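Local coordinates for protein mevalonate diphosphate decarboxylase (Legionella pneumophila, PDB 3LTO) that probably catalyses the ATP-dependent decarboxylation of mevalonate diphosphate to isopentenyl diphosphate, a step of isoprenoid biosynthesis, at residues 239-242 / 243-247; 228-231 / 232-235. All coordinates share one frame; numbering follows the deposited sequence.

Interaction 1 of 2, residues 239-242 / 243-247; sequences FLDM and HQLFK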
ATOM      1  N   PHE A 239      23.105  -2.457   8.619  1.00  8.25           N
ATOM      2  CA  PHE A 239      23.928  -1.695   7.680  1.00  8.10           C
ATOM      3  C   PHE A 239      25.130  -2.479   7.157  1.00  8.23           C
ATOM      4  O   PHE A 239      25.556  -2.291   6.017  1.00  8.89           O
ATOM      5  CB  PHE A 239      24.353  -0.336   8.280  1.00  8.38           C
ATOM      6  CG  PHE A 239      25.567  -0.383   9.175  1.00  7.68           C
ATOM      7  CD1 PHE A 239      26.853  -0.327   8.645  1.00  7.83           C
ATOM      8  CD2 PHE A 239      25.417  -0.426  10.557  1.00 10.03           C
ATOM      9  CE1 PHE A 239      27.974  -0.310   9.476  1.00  7.45           C
ATOM     10  CE2 PHE A 239      26.528  -0.411  11.399  1.00  8.69           C
ATOM     11  CZ  PHE A 239      27.812  -0.352  10.857  1.00  9.55           C
ATOM     12  N   LEU A 240      25.667  -3.378   7.969  1.00  7.80           N
ATOM     13  CA  LEU A 240      26.797  -4.182   7.519  1.00 10.51           C
ATOM     14  C   LEU A 240      26.328  -5.139   6.420  1.00 10.92           C
ATOM     15  O   LEU A 240      27.071  -5.448   5.486  1.00 12.05           O
ATOM     16  CB  LEU A 240      27.419  -4.949   8.689  1.00 10.46           C
ATOM     17  CG  LEU A 240      28.218  -4.070   9.662  1.00 10.04           C
ATOM     18  CD1 LEU A 240      28.790  -4.908  10.803  1.00  9.67           C
ATOM     19  CD2 LEU A 240      29.341  -3.384   8.903  1.00  8.63           C
ATOM     20  N   ASP A 241      25.079  -5.580   6.523  1.00 11.96           N
ATOM     21  CA  ASP A 241      24.485  -6.473   5.530  1.00 10.66           C
ATOM     22  C   ASP A 241      24.535  -5.759   4.190  1.00 10.99           C
ATOM     23  O   ASP A 241      25.102  -6.255   3.214  1.00 10.96           O
ATOM     24  CB  ASP A 241      23.026  -6.754   5.894  1.00 10.85           C
ATOM     25  CG  ASP A 241      22.355  -7.735   4.942  1.00 10.94           C
ATOM     26  OD1 ASP A 241      22.924  -8.054   3.878  1.00 15.03           O
ATOM     27  OD2 ASP A 241      21.243  -8.188   5.261  1.00 10.20           O
HETATM   28  N   MSE A 242      23.943  -4.570   4.160  1.00 12.05           N
HETATM   29  CA  MSE A 242      23.916  -3.789   2.938  1.00 10.74           C
HETATM   30  C   MSE A 242      25.311  -3.569   2.378  1.00  9.39           C
HETATM   31  O   MSE A 242      25.545  -3.823   1.203  1.00  8.72           O
HETATM   32  CB  MSE A 242      23.245  -2.431   3.170  1.00 13.95           C
HETATM   33  CG  MSE A 242      23.259  -1.530   1.943  1.00 14.94           C
HETATM   34 SE   MSE A 242      22.131   0.033   2.087  1.00 27.39          SE
HETATM   35  CE  MSE A 242      23.272   1.150   3.121  1.00 15.21           C
ATOM     36  N   HIS A 243      26.239  -3.102   3.208  1.00  7.36           N
ATOM     37  CA  HIS A 243      27.586  -2.858   2.717  1.00  8.37           C
ATOM     38  C   HIS A 243      28.279  -4.109   2.206  1.00  8.22           C
ATOM     39  O   HIS A 243      29.082  -4.025   1.297  1.00  9.64           O
ATOM     40  CB  HIS A 243      28.426  -2.135   3.782  1.00  8.00           C
ATOM     41  CG  HIS A 243      28.123  -0.670   3.863  1.00  8.21           C
ATOM     42  ND1 HIS A 243      28.914   0.287   3.267  1.00 10.67           N
ATOM     43  CD2 HIS A 243      27.060  -0.009   4.378  1.00  9.20           C
ATOM     44  CE1 HIS A 243      28.352   1.474   3.408  1.00 10.04           C
ATOM     45  NE2 HIS A 243      27.224   1.321   4.078  1.00 10.26           N
ATOM     46  N   GLN A 244      27.957  -5.267   2.768  1.00  8.86           N
ATOM     47  CA  GLN A 244      28.560  -6.499   2.277  1.00 10.33           C
ATOM     48  C   GLN A 244      28.090  -6.709   0.836  1.00 11.55           C
ATOM     49  O   GLN A 244      28.804  -7.289   0.019  1.00 12.85           O
ATOM     50  CB  GLN A 244      28.149  -7.702   3.134  1.00  9.27           C
ATOM     51  CG  GLN A 244      28.564  -9.034   2.522  1.00  9.46           C
ATOM     52  CD  GLN A 244      28.447 -10.207   3.484  1.00  9.14           C
ATOM     53  OE1 GLN A 244      29.455 -10.821   3.855  1.00  9.61           O
ATOM     54  NE2 GLN A 244      27.218 -10.523   3.895  1.00  8.53           N
ATOM     55  N   LEU A 245      26.885  -6.231   0.532  1.00 11.92           N
ATOM     56  CA  LEU A 245      26.333  -6.356  -0.816  1.00 11.66           C
ATOM     57  C   LEU A 245      27.227  -5.638  -1.822  1.00 10.17           C
ATOM     58  O   LEU A 245      27.498  -6.153  -2.899  1.00  8.83           O
ATOM     59  CB  LEU A 245      24.923  -5.763  -0.870  1.00 10.63           C
ATOM     60  CG  LEU A 245      23.689  -6.674  -0.916  1.00 13.00           C
ATOM     61  CD1 LEU A 245      23.828  -7.861   0.014  1.00 11.05           C
ATOM     62  CD2 LEU A 245      22.466  -5.831  -0.558  1.00 10.91           C
ATOM     63  N   PHE A 246      27.690  -4.448  -1.460  1.00 10.68           N
ATOM     64  CA  PHE A 246      28.550  -3.686  -2.357  1.00 11.23           C
ATOM     65  C   PHE A 246      29.847  -4.439  -2.684  1.00 11.14           C
ATOM     66  O   PHE A 246      30.257  -4.515  -3.842  1.00 12.31           O
ATOM     67  CB  PHE A 246      28.906  -2.316  -1.750  1.00  8.36           C
ATOM     68  CG  PHE A 246      27.720  -1.531  -1.234  1.00  7.93           C
ATOM     69  CD1 PHE A 246      26.540  -1.459  -1.955  1.00  8.02           C
ATOM     70  CD2 PHE A 246      27.810  -0.827  -0.030  1.00  7.79           C
ATOM     71  CE1 PHE A 246      25.457  -0.697  -1.491  1.00 10.35           C
ATOM     72  CE2 PHE A 246      26.740  -0.065   0.444  1.00  6.35           C
ATOM     73  CZ  PHE A 246      25.555   0.001  -0.292  1.00  8.40           C
ATOM     74  N   LYS A 247      30.489  -5.011  -1.673  1.00 11.97           N
ATOM     75  CA  LYS A 247      31.751  -5.707  -1.910  1.00 11.89           C
ATOM     76  C   LYS A 247      31.651  -7.146  -2.401  1.00 12.58           C
ATOM     77  O   LYS A 247      32.677  -7.789  -2.646  1.00 14.26           O
ATOM     78  CB  LYS A 247      32.633  -5.656  -0.656  1.00 10.29           C
ATOM     79  CG  LYS A 247      32.166  -6.523   0.495  1.00  9.22           C
ATOM     80  CD  LYS A 247      33.150  -6.459   1.659  1.00  6.82           C
ATOM     81  CE  LYS A 247      32.802  -7.460   2.751  1.00  5.49           C
ATOM     82  NZ  LYS A 247      33.649  -7.271   3.955  1.00  5.52           N
TER
HETATM   83  O   HOH W   1      24.947  -8.947   2.628  1.00 10.95           O
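The Phe246 ring lies under the backbone carbonyl of Met242, whose O sits 3.8 Å above the plane over the ring centre, while ND1 of His243 lies in the plane at the ring's edge. The imidazole of His243 in turn takes Phe246 CE2 over the centre of one face, and Phe239 O lies in its plane at the edge, 3.2 Å from His243 CD2. Next to that, His243 CD2 reaches the edge of the Phe239 ring near its plane; one face of that ring carries Leu240 CG, offset toward the rim. These are i to i+3 and i to i+4 side-chain contacts in the C-terminal turns of helix 228-247.

Met242, a selenomethionine, leaves the helix with CG anti to the backbone N (chi1 177°), which carries CG to 3.6 Å from Phe246 CZ. The chain then bends at chi3 (80°), and CE comes to 4.1 Å from His243 NE2. Its selenium makes an oblique Met-aromatic contact, 5.4 Å from the centroid of the Phe246 ring.

Behind these side chains His243 N donates to Phe239 O at 3.0 Å. The next two bonds, from Gln244 N and Leu245 N, are more bent, and the one from Phe246 N to Met242 O is weak. Phe253 and, edge-to-face, Tyr255 meet Phe246 from the chain beyond the helix, and Met282 touches both Phe239 and His243.

Across the helix, Asp241 OD2 forms salt bridges with Arg211 and Arg208, tying this turn to the start of helix 208-224. Its other oxygen, OD1, accepts from a water at 2.5 Å, and that same water takes the NE2 hydrogen of Gln244 at 3.0 Å.

Interaction 2 of 2, residues 228-231 / 232-235; sequences WTSI and YQIC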
ATOM      1  N   TRP A 228      17.804  -0.781  24.171  1.00 14.58           N
ATOM      2  CA  TRP A 228      18.765  -0.034  23.358  1.00 14.24           C
ATOM      3  C   TRP A 228      19.935  -0.873  22.845  1.00 13.92           C
ATOM      4  O   TRP A 228      20.418  -0.666  21.724  1.00 12.38           O
ATOM      5  CB  TRP A 228      19.290   1.156  24.167  1.00 14.42           C
ATOM      6  CG  TRP A 228      20.021   2.202  23.374  1.00 12.06           C
ATOM      7  CD1 TRP A 228      21.361   2.461  23.397  1.00  9.96           C
ATOM      8  CD2 TRP A 228      19.441   3.169  22.493  1.00 10.77           C
ATOM      9  NE1 TRP A 228      21.651   3.533  22.591  1.00  9.40           N
ATOM     10  CE2 TRP A 228      20.493   3.987  22.021  1.00 10.43           C
ATOM     11  CE3 TRP A 228      18.135   3.426  22.054  1.00 10.15           C
ATOM     12  CZ2 TRP A 228      20.278   5.049  21.129  1.00 11.81           C
ATOM     13  CZ3 TRP A 228      17.922   4.484  21.167  1.00 11.07           C
ATOM     14  CH2 TRP A 228      18.991   5.281  20.715  1.00  9.26           C
ATOM     15  N   THR A 229      20.389  -1.815  23.667  1.00 11.67           N
ATOM     16  CA  THR A 229      21.493  -2.685  23.295  1.00 10.81           C
ATOM     17  C   THR A 229      21.120  -3.515  22.059  1.00 11.38           C
ATOM     18  O   THR A 229      21.949  -3.709  21.158  1.00 11.05           O
ATOM     19  CB  THR A 229      21.870  -3.632  24.469  1.00 12.21           C
ATOM     20  OG1 THR A 229      22.244  -2.856  25.615  1.00 12.93           O
ATOM     21  CG2 THR A 229      23.036  -4.517  24.086  1.00 11.77           C
ATOM     22  N   SER A 230      19.879  -4.001  22.011  1.00  9.44           N
ATOM     23  CA  SER A 230      19.427  -4.789  20.863  1.00  9.59           C
ATOM     24  C   SER A 230      19.203  -3.916  19.626  1.00  9.37           C
ATOM     25  O   SER A 230      19.407  -4.371  18.496  1.00  6.75           O
ATOM     26  CB  SER A 230      18.135  -5.544  21.184  1.00 11.39           C
ATOM     27  OG  SER A 230      18.399  -6.692  21.967  1.00 15.40           O
ATOM     28  N   ILE A 231      18.768  -2.675  19.835  1.00  8.37           N
ATOM     29  CA  ILE A 231      18.553  -1.756  18.721  1.00  8.09           C
ATOM     30  C   ILE A 231      19.929  -1.554  18.075  1.00  9.56           C
ATOM     31  O   ILE A 231      20.083  -1.657  16.851  1.00 10.19           O
ATOM     32  CB  ILE A 231      17.973  -0.397  19.209  1.00  7.66           C
ATOM     33  CG1 ILE A 231      16.567  -0.620  19.772  1.00  7.61           C
ATOM     34  CG2 ILE A 231      17.924   0.616  18.058  1.00  4.90           C
ATOM     35  CD1 ILE A 231      15.884   0.628  20.291  1.00 10.39           C
ATOM     36  N   TYR A 232      20.928  -1.295  18.913  1.00  7.90           N
ATOM     37  CA  TYR A 232      22.302  -1.109  18.443  1.00  9.16           C
ATOM     38  C   TYR A 232      22.774  -2.305  17.601  1.00  8.68           C
ATOM     39  O   TYR A 232      23.179  -2.136  16.455  1.00  7.48           O
ATOM     40  CB  TYR A 232      23.225  -0.919  19.649  1.00  8.69           C
ATOM     41  CG  TYR A 232      24.681  -1.280  19.431  1.00  8.57           C
ATOM     42  CD1 TYR A 232      25.474  -0.579  18.523  1.00  7.86           C
ATOM     43  CD2 TYR A 232      25.277  -2.300  20.172  1.00 10.79           C
ATOM     44  CE1 TYR A 232      26.820  -0.880  18.363  1.00  8.00           C
ATOM     45  CE2 TYR A 232      26.630  -2.612  20.021  1.00  9.86           C
ATOM     46  CZ  TYR A 232      27.394  -1.897  19.116  1.00  9.66           C
ATOM     47  OH  TYR A 232      28.735  -2.186  18.983  1.00 10.73           O
ATOM     48  N   GLN A 233      22.698  -3.505  18.170  1.00  8.94           N
ATOM     49  CA  GLN A 233      23.135  -4.720  17.487  1.00  9.72           C
ATOM     50  C   GLN A 233      22.393  -4.984  16.179  1.00  9.12           C
ATOM     51  O   GLN A 233      23.006  -5.281  15.153  1.00  8.86           O
ATOM     52  CB  GLN A 233      22.987  -5.918  18.429  1.00 13.20           C
ATOM     53  CG  GLN A 233      23.678  -5.700  19.770  1.00 15.30           C
ATOM     54  CD  GLN A 233      23.473  -6.846  20.743  1.00 15.50           C
ATOM     55  OE1 GLN A 233      22.359  -7.337  20.916  1.00 13.14           O
ATOM     56  NE2 GLN A 233      24.551  -7.264  21.399  1.00 17.39           N
ATOM     57  N   ILE A 234      21.073  -4.878  16.213  1.00  9.65           N
ATOM     58  CA  ILE A 234      20.276  -5.094  15.016  1.00  7.28           C
ATOM     59  C   ILE A 234      20.649  -4.084  13.931  1.00  7.44           C
ATOM     60  O   ILE A 234      20.905  -4.459  12.787  1.00  7.71           O
ATOM     61  CB  ILE A 234      18.770  -4.969  15.325  1.00  7.16           C
ATOM     62  CG1 ILE A 234      18.367  -5.996  16.389  1.00  7.22           C
ATOM     63  CG2 ILE A 234      17.956  -5.191  14.057  1.00  6.78           C
ATOM     64  CD1 ILE A 234      16.977  -5.775  16.939  1.00  8.11           C
ATOM     65  N   CYS A 235      20.682  -2.801  14.279  1.00  8.41           N
ATOM     66  CA  CYS A 235      21.026  -1.788  13.288  1.00 10.11           C
ATOM     67  C   CYS A 235      22.428  -2.015  12.749  1.00  9.77           C
ATOM     68  O   CYS A 235      22.710  -1.726  11.582  1.00 10.49           O
ATOM     69  CB  CYS A 235      20.906  -0.383  13.888  1.00 10.82           C
ATOM     70  SG  CYS A 235      19.193   0.127  14.224  1.00 11.63           S
TER
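Gln233 and Thr229 are brought together by their first torsions: CG of Gln233 stands beside its own backbone N (chi1 -53°), which sets the extended side chain beside Thr229, while the methyl CG2 of Thr229 is anti to the backbone N. The two side chains run side by side, pointing the same way, and CG2 of Thr229 comes to 4.1 Å from Gln233 CD, an aliphatic touch on the flat amide. The ring of Tyr232 is met at one edge, near its plane, by the backbone oxygen of Thr229, with Thr229 O 3.7 Å from Tyr232 CD2.

These are i to i+3 and i to i+4 neighbours in the opening turns of helix 228-247. The backbone ladder here is regular: Tyr232 N donates to Trp228 O at 2.9 Å and Gln233 N to Thr229 O at 3.1 Å. Cys235 N donates to Ile231 O at 2.9 Å.

On the inner side, Ile231 CG2 meets Cys235 SG at 4.1 Å. Both side chains rest on Val279 of strand 279-281, and Ile231 also packs against Leu219, Ala222 and Phe223 of helix 208-224. Tyr232 stacks on Trp271 of helix 258-274, and the indole of Trp228 donates from NE1 to Gly277 O.

Ser230 OG is hydrogen-bonded to Asp227 OD2 just before the helix. Across the turn, then, the side chains meet by van der Waals contact, with no side-chain hydrogen bond between 228-231 and 232-235, while the polar groups Trp228 NE1 and Ser230 OG are satisfied by Gly277 O and Asp227 OD2, beyond this stretch.

Overall arrangement
Both contacts belong to one helix, 228-247, in the C-terminal domain of the decarboxylase. Interaction 2 comes first, at the beginning of the helix, and interaction 1 follows at its far end; their centres are about 17 Å apart, and Trp236 lies between them in the sequence, where its ring meets those of both Tyr232 and Phe239. Helix 208-224 runs along both: its later residues pack on Ile231 and Ile234, while Arg208 and Arg211 near its start reach Asp241. The pair of helices is therefore joined by apolar contacts at one end and, at the other, by the bridges from these arginines to Asp241, with Leu245 against the same arginines. Interaction 2 also adjoins strand 279-281.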